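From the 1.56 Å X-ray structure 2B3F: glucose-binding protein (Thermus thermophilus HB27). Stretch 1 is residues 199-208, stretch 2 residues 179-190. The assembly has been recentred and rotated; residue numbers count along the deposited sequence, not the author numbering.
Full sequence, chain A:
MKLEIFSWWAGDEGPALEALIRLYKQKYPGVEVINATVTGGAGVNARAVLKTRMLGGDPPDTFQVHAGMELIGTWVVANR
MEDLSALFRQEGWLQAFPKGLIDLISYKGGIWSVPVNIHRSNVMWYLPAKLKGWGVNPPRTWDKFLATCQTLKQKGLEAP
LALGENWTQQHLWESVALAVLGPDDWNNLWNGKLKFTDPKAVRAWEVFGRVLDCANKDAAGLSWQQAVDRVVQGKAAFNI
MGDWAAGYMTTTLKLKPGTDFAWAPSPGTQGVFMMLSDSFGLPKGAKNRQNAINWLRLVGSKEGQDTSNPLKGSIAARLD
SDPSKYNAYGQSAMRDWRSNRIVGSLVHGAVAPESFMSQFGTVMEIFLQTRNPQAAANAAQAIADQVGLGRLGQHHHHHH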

ATOM      1  N   PRO A 199      19.961   1.769 -18.308  1.00 24.25           N
ATOM      2  CA  PRO A 199      19.207   2.826 -19.001  1.00 23.84           C
ATOM      3  C   PRO A 199      17.688   2.721 -18.913  1.00 23.55           C
ATOM      4  O   PRO A 199      17.012   3.742 -18.792  1.00 23.44           O
ATOM      5  CB  PRO A 199      19.727   2.717 -20.446  1.00 24.79           C
ATOM      6  CG  PRO A 199      21.143   2.315 -20.253  1.00 23.85           C
ATOM      7  CD  PRO A 199      21.096   1.296 -19.124  1.00 24.44           C
ATOM      8  N   LYS A 200      17.149   1.503 -18.979  1.00 23.11           N
ATOM      9  CA  LYS A 200      15.704   1.304 -18.865  1.00 23.03           C
ATOM     10  C   LYS A 200      15.185   1.838 -17.522  1.00 22.33           C
ATOM     11  O   LYS A 200      14.135   2.465 -17.474  1.00 22.06           O
ATOM     12  CB  LYS A 200      15.334  -0.184 -19.015  1.00 23.21           C
ATOM     13  CG  LYS A 200      15.498  -0.705 -20.461  1.00 24.94           C
ATOM     14  CD  LYS A 200      15.103  -2.182 -20.647  1.00 24.66           C
ATOM     15  CE  LYS A 200      16.063  -3.148 -19.964  1.00 26.69           C
ATOM     16  NZ  LYS A 200      15.619  -4.578 -20.110  1.00 27.23           N
ATOM     17  N   ALA A 201      15.941   1.580 -16.450  1.00 21.68           N
ATOM     18  CA  ALA A 201      15.531   1.981 -15.104  1.00 21.62           C
ATOM     19  C   ALA A 201      15.857   3.456 -14.815  1.00 21.73           C
ATOM     20  O   ALA A 201      15.135   4.102 -14.074  1.00 21.23           O
ATOM     21  CB  ALA A 201      16.176   1.084 -14.068  1.00 21.07           C
ATOM     22  N   VAL A 202      16.937   3.987 -15.404  1.00 21.54           N
ATOM     23  CA  VAL A 202      17.197   5.428 -15.332  1.00 22.10           C
ATOM     24  C   VAL A 202      16.040   6.220 -15.946  1.00 21.88           C
ATOM     25  O   VAL A 202      15.666   7.279 -15.441  1.00 21.70           O
ATOM     26  CB  VAL A 202      18.538   5.804 -16.035  1.00 21.96           C
ATOM     27  CG1 VAL A 202      18.729   7.328 -16.076  1.00 22.50           C
ATOM     28  CG2 VAL A 202      19.709   5.138 -15.362  1.00 21.73           C
ATOM     29  N   ARG A 203      15.457   5.707 -17.029  1.00 22.45           N
ATOM     30  CA  ARG A 203      14.318   6.360 -17.668  1.00 22.88           C
ATOM     31  C   ARG A 203      13.089   6.567 -16.742  1.00 22.24           C
ATOM     32  O   ARG A 203      12.321   7.522 -16.909  1.00 21.56           O
ATOM     33  CB  ARG A 203      13.898   5.574 -18.922  1.00 23.31           C
ATOM     34  CG  ARG A 203      12.897   6.330 -19.757  1.00 25.31           C
ATOM     35  CD  ARG A 203      12.531   5.664 -21.079  1.00 28.89           C
ATOM     36  NE  ARG A 203      11.190   6.136 -21.433  1.00 34.28           N
ATOM     37  CZ  ARG A 203      10.096   5.376 -21.548  1.00 35.57           C
ATOM     38  NH1 ARG A 203      10.137   4.046 -21.418  1.00 37.07           N
ATOM     39  NH2 ARG A 203       8.938   5.966 -21.828  1.00 38.12           N
ATOM     40  N   ALA A 204      12.898   5.667 -15.772  1.00 21.04           N
ATOM     41  CA  ALA A 204      11.815   5.821 -14.820  1.00 20.89           C
ATOM     42  C   ALA A 204      11.919   7.179 -14.137  1.00 20.20           C
ATOM     43  O   ALA A 204      10.924   7.860 -13.935  1.00 19.60           O
ATOM     44  CB  ALA A 204      11.852   4.685 -13.795  1.00 21.06           C
ATOM     45  N   TRP A 205      13.137   7.571 -13.786  1.00 20.12           N
ATOM     46  CA  TRP A 205      13.355   8.843 -13.112  1.00 20.67           C
ATOM     47  C   TRP A 205      13.162  10.045 -14.042  1.00 21.02           C
ATOM     48  O   TRP A 205      12.695  11.092 -13.597  1.00 20.36           O
ATOM     49  CB  TRP A 205      14.743   8.884 -12.478  1.00 19.91           C
ATOM     50  CG  TRP A 205      14.952   7.877 -11.378  1.00 19.53           C
ATOM     51  CD1 TRP A 205      15.583   6.669 -11.471  1.00 19.81           C
ATOM     52  CD2 TRP A 205      14.579   8.025 -10.006  1.00 18.43           C
ATOM     53  NE1 TRP A 205      15.599   6.044 -10.253  1.00 19.77           N
ATOM     54  CE2 TRP A 205      14.993   6.850  -9.330  1.00 19.06           C
ATOM     55  CE3 TRP A 205      13.931   9.021  -9.287  1.00 19.75           C
ATOM     56  CZ2 TRP A 205      14.770   6.653  -7.973  1.00 19.32           C
ATOM     57  CZ3 TRP A 205      13.699   8.825  -7.936  1.00 20.02           C
ATOM     58  CH2 TRP A 205      14.123   7.645  -7.290  1.00 18.76           C
ATOM     59  N   GLU A 206      13.511   9.892 -15.322  1.00 22.21           N
ATOM     60  CA  GLU A 206      13.260  10.941 -16.328  1.00 22.13           C
ATOM     61  C   GLU A 206      11.777  11.231 -16.458  1.00 21.80           C
ATOM     62  O   GLU A 206      11.353  12.397 -16.406  1.00 22.34           O
ATOM     63  CB  GLU A 206      13.795  10.522 -17.708  1.00 23.41           C
ATOM     64  CG  GLU A 206      13.892  11.629 -18.785  1.00 25.60           C
ATOM     65  CD  GLU A 206      12.564  12.092 -19.475  1.00 32.77           C
ATOM     66  OE1 GLU A 206      11.656  11.260 -19.781  1.00 35.17           O
ATOM     67  OE2 GLU A 206      12.467  13.328 -19.750  1.00 35.22           O
ATOM     68  N   VAL A 207      10.984  10.175 -16.639  1.00 20.97           N
ATOM     69  CA  VAL A 207       9.554  10.356 -16.766  1.00 20.65           C
ATOM     70  C   VAL A 207       9.014  10.915 -15.442  1.00 19.99           C
ATOM     71  O   VAL A 207       8.231  11.841 -15.430  1.00 20.23           O
ATOM     72  CB  VAL A 207       8.830   9.059 -17.165  1.00 20.38           C
ATOM     73  CG1 VAL A 207       7.311   9.281 -17.198  1.00 20.64           C
ATOM     74  CG2 VAL A 207       9.360   8.545 -18.519  1.00 21.18           C
ATOM     75  N   PHE A 208       9.463  10.355 -14.323  1.00 19.47           N
ATOM     76  CA  PHE A 208       9.023  10.813 -12.989  1.00 19.19           C
ATOM     77  C   PHE A 208       9.234  12.326 -12.778  1.00 19.21           C
ATOM     78  O   PHE A 208       8.346  13.031 -12.295  1.00 18.71           O
ATOM     79  CB  PHE A 208       9.754  10.000 -11.913  1.00 18.33           C
ATOM     80  CG  PHE A 208       9.392  10.373 -10.508  1.00 18.04           C
ATOM     81  CD1 PHE A 208       8.112  10.162 -10.032  1.00 17.29           C
ATOM     82  CD2 PHE A 208      10.341  10.898  -9.648  1.00 18.15           C
ATOM     83  CE1 PHE A 208       7.780  10.503  -8.732  1.00 16.86           C
ATOM     84  CE2 PHE A 208      10.017  11.235  -8.351  1.00 17.91           C
ATOM     85  CZ  PHE A 208       8.731  11.042  -7.889  1.00 17.73           C
TER
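Stretch 2 179-190: AVLGPDDWNNLW

Packing of stretch 2 (residues 179-190) on stretch 1 (residues 199-208) in the glucose-binding protein. Both stretches are helical. Stretch 1 is helix throughout and continues later in the chain; stretch 2 enters as a helix begun earlier and is kinked at Gly182-Pro183, where the N atoms of Pro183 and Asp184 have no bond to the preceding turn. Gly182 has phi/psi of 76/167°, a positive phi that favours glycine, and a CB placed there would be crowded by Pro183 CD. Beyond the kink the helical bonding resumes, with Trp186 N to Gly182 O at 3.0 Å and Asn187 N to Pro183 O at 3.0 Å. The two helices run roughly antiparallel, with a signed crossing angle of -142° and a closest axial approach of 8.9 Å. In register, the CA atoms of Ala204 and Val180 lie 5.7 Å apart and those of Lys200 and Leu181 6.6 Å apart; Ala204 directs its small side chain sideways, and Val180 CG1 lies against its backbone.

The apolar contacts centre on Val180, which points toward stretch 1 and has the largest area covered in the interface. Its CG1 lies 3.8 Å from Ala204 N and 3.7 Å from Lys200 O, while its CG2 meets Val207 CG2 at 3.8 Å. Leu181 starts sideways, but in its m,t rotamer the end comes nearer, bringing CD2 to 3.5 Å from Lys200 O, 3.9 Å from Lys200 CB and 4.5 Å from Ala201 CB. Eight residues further on, past the kink, Leu189 also starts sideways with its end coming nearer, and its CD2 reaches Ala201 CB at 4.3 Å. Ala201 is thus touched by leucines from before and after the kink.

Among the charged and polar contacts, Lys200 and Asp185 both point toward the opposing helix and form a salt bridge, Lys200 NZ donating to Asp185 OD2 at 2.7 Å. This is the only direct hydrogen bond between the stretches. The other carboxylate oxygen, Asp185 OD1, accepts from Asn188 ND2 at 3.0 Å, within its own helix. Arg203 extends its side chain beside Val180, whose CB lies over one face of the guanidinium; Arg203 NH1 approaches Val180 CG1 to 3.5 Å.

Two waters bridge the stretches: water 2 also joins the two salt-bridge partners, donating to Asp185 OD1 at 2.9 Å and accepting a weak bond from Lys200 NZ at 3.3 Å. Water 1 links Arg203 NH2 (3.5 Å) to Ala179 O (3.4 Å), both bonds weak. The contact is modest, burying 376 Å² over both sides.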

ATOM      1  N   ALA A 179       5.133   1.537 -15.253  1.00 18.92           N
ATOM      2  CA  ALA A 179       4.730   1.926 -16.619  1.00 19.61           C
ATOM      3  C   ALA A 179       5.934   1.894 -17.559  1.00 20.32           C
ATOM      4  O   ALA A 179       5.837   1.371 -18.676  1.00 21.20           O
ATOM      5  CB  ALA A 179       4.112   3.308 -16.627  1.00 19.86           C
ATOM      6  N   VAL A 180       7.059   2.438 -17.103  1.00 19.83           N
ATOM      7  CA  VAL A 180       8.257   2.575 -17.938  1.00 20.47           C
ATOM      8  C   VAL A 180       8.922   1.228 -18.205  1.00 21.02           C
ATOM      9  O   VAL A 180       9.371   0.949 -19.317  1.00 21.39           O
ATOM     10  CB  VAL A 180       9.265   3.594 -17.312  1.00 20.53           C
ATOM     11  CG1 VAL A 180      10.614   3.527 -17.964  1.00 21.71           C
ATOM     12  CG2 VAL A 180       8.709   5.009 -17.419  1.00 19.69           C
ATOM     13  N   LEU A 181       8.976   0.387 -17.181  1.00 20.36           N
ATOM     14  CA  LEU A 181       9.672  -0.889 -17.264  1.00 20.36           C
ATOM     15  C   LEU A 181       8.816  -2.032 -17.755  1.00 20.14           C
ATOM     16  O   LEU A 181       9.333  -2.986 -18.336  1.00 20.87           O
ATOM     17  CB  LEU A 181      10.243  -1.263 -15.893  1.00 19.94           C
ATOM     18  CG  LEU A 181      11.346  -0.349 -15.359  1.00 20.03           C
ATOM     19  CD1 LEU A 181      11.693  -0.741 -13.935  1.00 19.89           C
ATOM     20  CD2 LEU A 181      12.581  -0.425 -16.272  1.00 21.10           C
ATOM     21  N   GLY A 182       7.519  -1.945 -17.490  1.00 20.20           N
ATOM     22  CA  GLY A 182       6.618  -3.093 -17.604  1.00 20.40           C
ATOM     23  C   GLY A 182       6.793  -4.051 -16.433  1.00 20.06           C
ATOM     24  O   GLY A 182       7.782  -3.969 -15.684  1.00 19.25           O
ATOM     25  N   PRO A 183       5.852  -4.999 -16.268  1.00 20.44           N
ATOM     26  CA  PRO A 183       5.875  -5.860 -15.087  1.00 20.79           C
ATOM     27  C   PRO A 183       7.102  -6.768 -14.945  1.00 20.76           C
ATOM     28  O   PRO A 183       7.584  -7.010 -13.826  1.00 19.58           O
ATOM     29  CB  PRO A 183       4.581  -6.681 -15.221  1.00 21.32           C
ATOM     30  CG  PRO A 183       4.186  -6.565 -16.644  1.00 21.00           C
ATOM     31  CD  PRO A 183       4.702  -5.268 -17.146  1.00 20.06           C
ATOM     32  N   ASP A 184       7.624  -7.268 -16.061  1.00 20.86           N
ATOM     33  CA  ASP A 184       8.747  -8.190 -15.981  1.00 21.37           C
ATOM     34  C   ASP A 184      10.007  -7.497 -15.496  1.00 20.65           C
ATOM     35  O   ASP A 184      10.675  -8.000 -14.600  1.00 20.71           O
ATOM     36  CB  ASP A 184       8.995  -8.852 -17.336  1.00 22.68           C
ATOM     37  CG  ASP A 184       7.930  -9.886 -17.686  1.00 25.84           C
ATOM     38  OD1 ASP A 184       7.415 -10.573 -16.780  1.00 29.62           O
ATOM     39  OD2 ASP A 184       7.627 -10.014 -18.891  1.00 33.86           O
ATOM     40  N   ASP A 185      10.340  -6.352 -16.091  1.00 20.59           N
ATOM     41  CA  ASP A 185      11.545  -5.624 -15.675  1.00 20.29           C
ATOM     42  C   ASP A 185      11.360  -4.948 -14.311  1.00 19.22           C
ATOM     43  O   ASP A 185      12.330  -4.832 -13.566  1.00 18.80           O
ATOM     44  CB  ASP A 185      12.015  -4.619 -16.729  1.00 21.14           C
ATOM     45  CG  ASP A 185      13.023  -5.214 -17.702  1.00 22.46           C
ATOM     46  OD1 ASP A 185      13.580  -6.300 -17.441  1.00 23.58           O
ATOM     47  OD2 ASP A 185      13.254  -4.568 -18.736  1.00 25.74           O
ATOM     48  N   TRP A 186      10.132  -4.544 -13.979  1.00 19.02           N
ATOM     49  CA  TRP A 186       9.818  -4.173 -12.575  1.00 18.65           C
ATOM     50  C   TRP A 186      10.248  -5.299 -11.633  1.00 17.91           C
ATOM     51  O   TRP A 186      11.007  -5.085 -10.685  1.00 17.13           O
ATOM     52  CB  TRP A 186       8.340  -3.803 -12.390  1.00 18.13           C
ATOM     53  CG  TRP A 186       7.940  -3.657 -10.951  1.00 17.81           C
ATOM     54  CD1 TRP A 186       7.247  -4.557 -10.195  1.00 17.72           C
ATOM     55  CD2 TRP A 186       8.215  -2.543 -10.096  1.00 16.46           C
ATOM     56  NE1 TRP A 186       7.097  -4.084  -8.916  1.00 16.91           N
ATOM     57  CE2 TRP A 186       7.672  -2.842  -8.827  1.00 16.41           C
ATOM     58  CE3 TRP A 186       8.890  -1.330 -10.276  1.00 17.55           C
ATOM     59  CZ2 TRP A 186       7.769  -1.966  -7.736  1.00 17.37           C
ATOM     60  CZ3 TRP A 186       8.986  -0.450  -9.195  1.00 16.75           C
ATOM     61  CH2 TRP A 186       8.419  -0.771  -7.941  1.00 16.57           C
ATOM     62  N   ASN A 187       9.797  -6.525 -11.902  1.00 18.88           N
ATOM     63  CA  ASN A 187      10.172  -7.672 -11.062  1.00 19.50           C
ATOM     64  C   ASN A 187      11.671  -7.914 -11.037  1.00 19.37           C
ATOM     65  O   ASN A 187      12.232  -8.354 -10.015  1.00 18.99           O
ATOM     66  CB  ASN A 187       9.453  -8.957 -11.517  1.00 20.10           C
ATOM     67  CG  ASN A 187       7.935  -8.925 -11.247  1.00 21.76           C
ATOM     68  OD1 ASN A 187       7.429  -8.034 -10.561  1.00 22.54           O
ATOM     69  ND2 ASN A 187       7.209  -9.907 -11.786  1.00 21.15           N
ATOM     70  N   ASN A 188      12.327  -7.594 -12.147  1.00 19.89           N
ATOM     71  CA  ASN A 188      13.768  -7.802 -12.255  1.00 20.23           C
ATOM     72  C   ASN A 188      14.601  -6.854 -11.398  1.00 20.02           C
ATOM     73  O   ASN A 188      15.754  -7.167 -11.095  1.00 20.76           O
ATOM     74  CB  ASN A 188      14.215  -7.753 -13.712  1.00 20.60           C
ATOM     75  CG  ASN A 188      13.792  -8.995 -14.495  1.00 22.93           C
ATOM     76  OD1 ASN A 188      13.574 -10.062 -13.914  1.00 24.79           O
ATOM     77  ND2 ASN A 188      13.660  -8.851 -15.816  1.00 22.95           N
ATOM     78  N   LEU A 189      14.029  -5.730 -10.972  1.00 18.91           N
ATOM     79  CA  LEU A 189      14.739  -4.880 -10.018  1.00 19.46           C
ATOM     80  C   LEU A 189      14.940  -5.606  -8.699  1.00 19.47           C
ATOM     81  O   LEU A 189      15.986  -5.465  -8.060  1.00 20.96           O
ATOM     82  CB  LEU A 189      13.988  -3.565  -9.756  1.00 18.60           C
ATOM     83  CG  LEU A 189      13.849  -2.590 -10.914  1.00 19.51           C
ATOM     84  CD1 LEU A 189      12.871  -1.464 -10.545  1.00 18.99           C
ATOM     85  CD2 LEU A 189      15.208  -2.022 -11.311  1.00 20.18           C
ATOM     86  N   TRP A 190      13.939  -6.386  -8.294  1.00 19.57           N
ATOM     87  CA  TRP A 190      13.850  -6.868  -6.911  1.00 20.10           C
ATOM     88  C   TRP A 190      14.534  -8.218  -6.708  1.00 21.15           C
ATOM     89  O   TRP A 190      14.849  -8.580  -5.580  1.00 20.56           O
ATOM     90  CB  TRP A 190      12.372  -6.853  -6.462  1.00 19.04           C
ATOM     91  CG  TRP A 190      11.826  -5.519  -6.780  1.00 18.30           C
ATOM     92  CD1 TRP A 190      10.857  -5.220  -7.678  1.00 17.20           C
ATOM     93  CD2 TRP A 190      12.297  -4.267  -6.264  1.00 16.70           C
ATOM     94  NE1 TRP A 190      10.675  -3.866  -7.744  1.00 17.84           N
ATOM     95  CE2 TRP A 190      11.560  -3.254  -6.897  1.00 18.42           C
ATOM     96  CE3 TRP A 190      13.272  -3.910  -5.329  1.00 17.46           C
ATOM     97  CZ2 TRP A 190      11.769  -1.907  -6.633  1.00 17.40           C
ATOM     98  CZ3 TRP A 190      13.471  -2.575  -5.063  1.00 16.77           C
ATOM     99  CH2 TRP A 190      12.725  -1.589  -5.709  1.00 17.42           C
TER
HETATM  100  O   HOH W   1       6.575   3.506 -21.235  1.00 48.24           O
HETATM  101  O   HOH W   2      16.255  -7.230 -18.216  1.00 42.33           O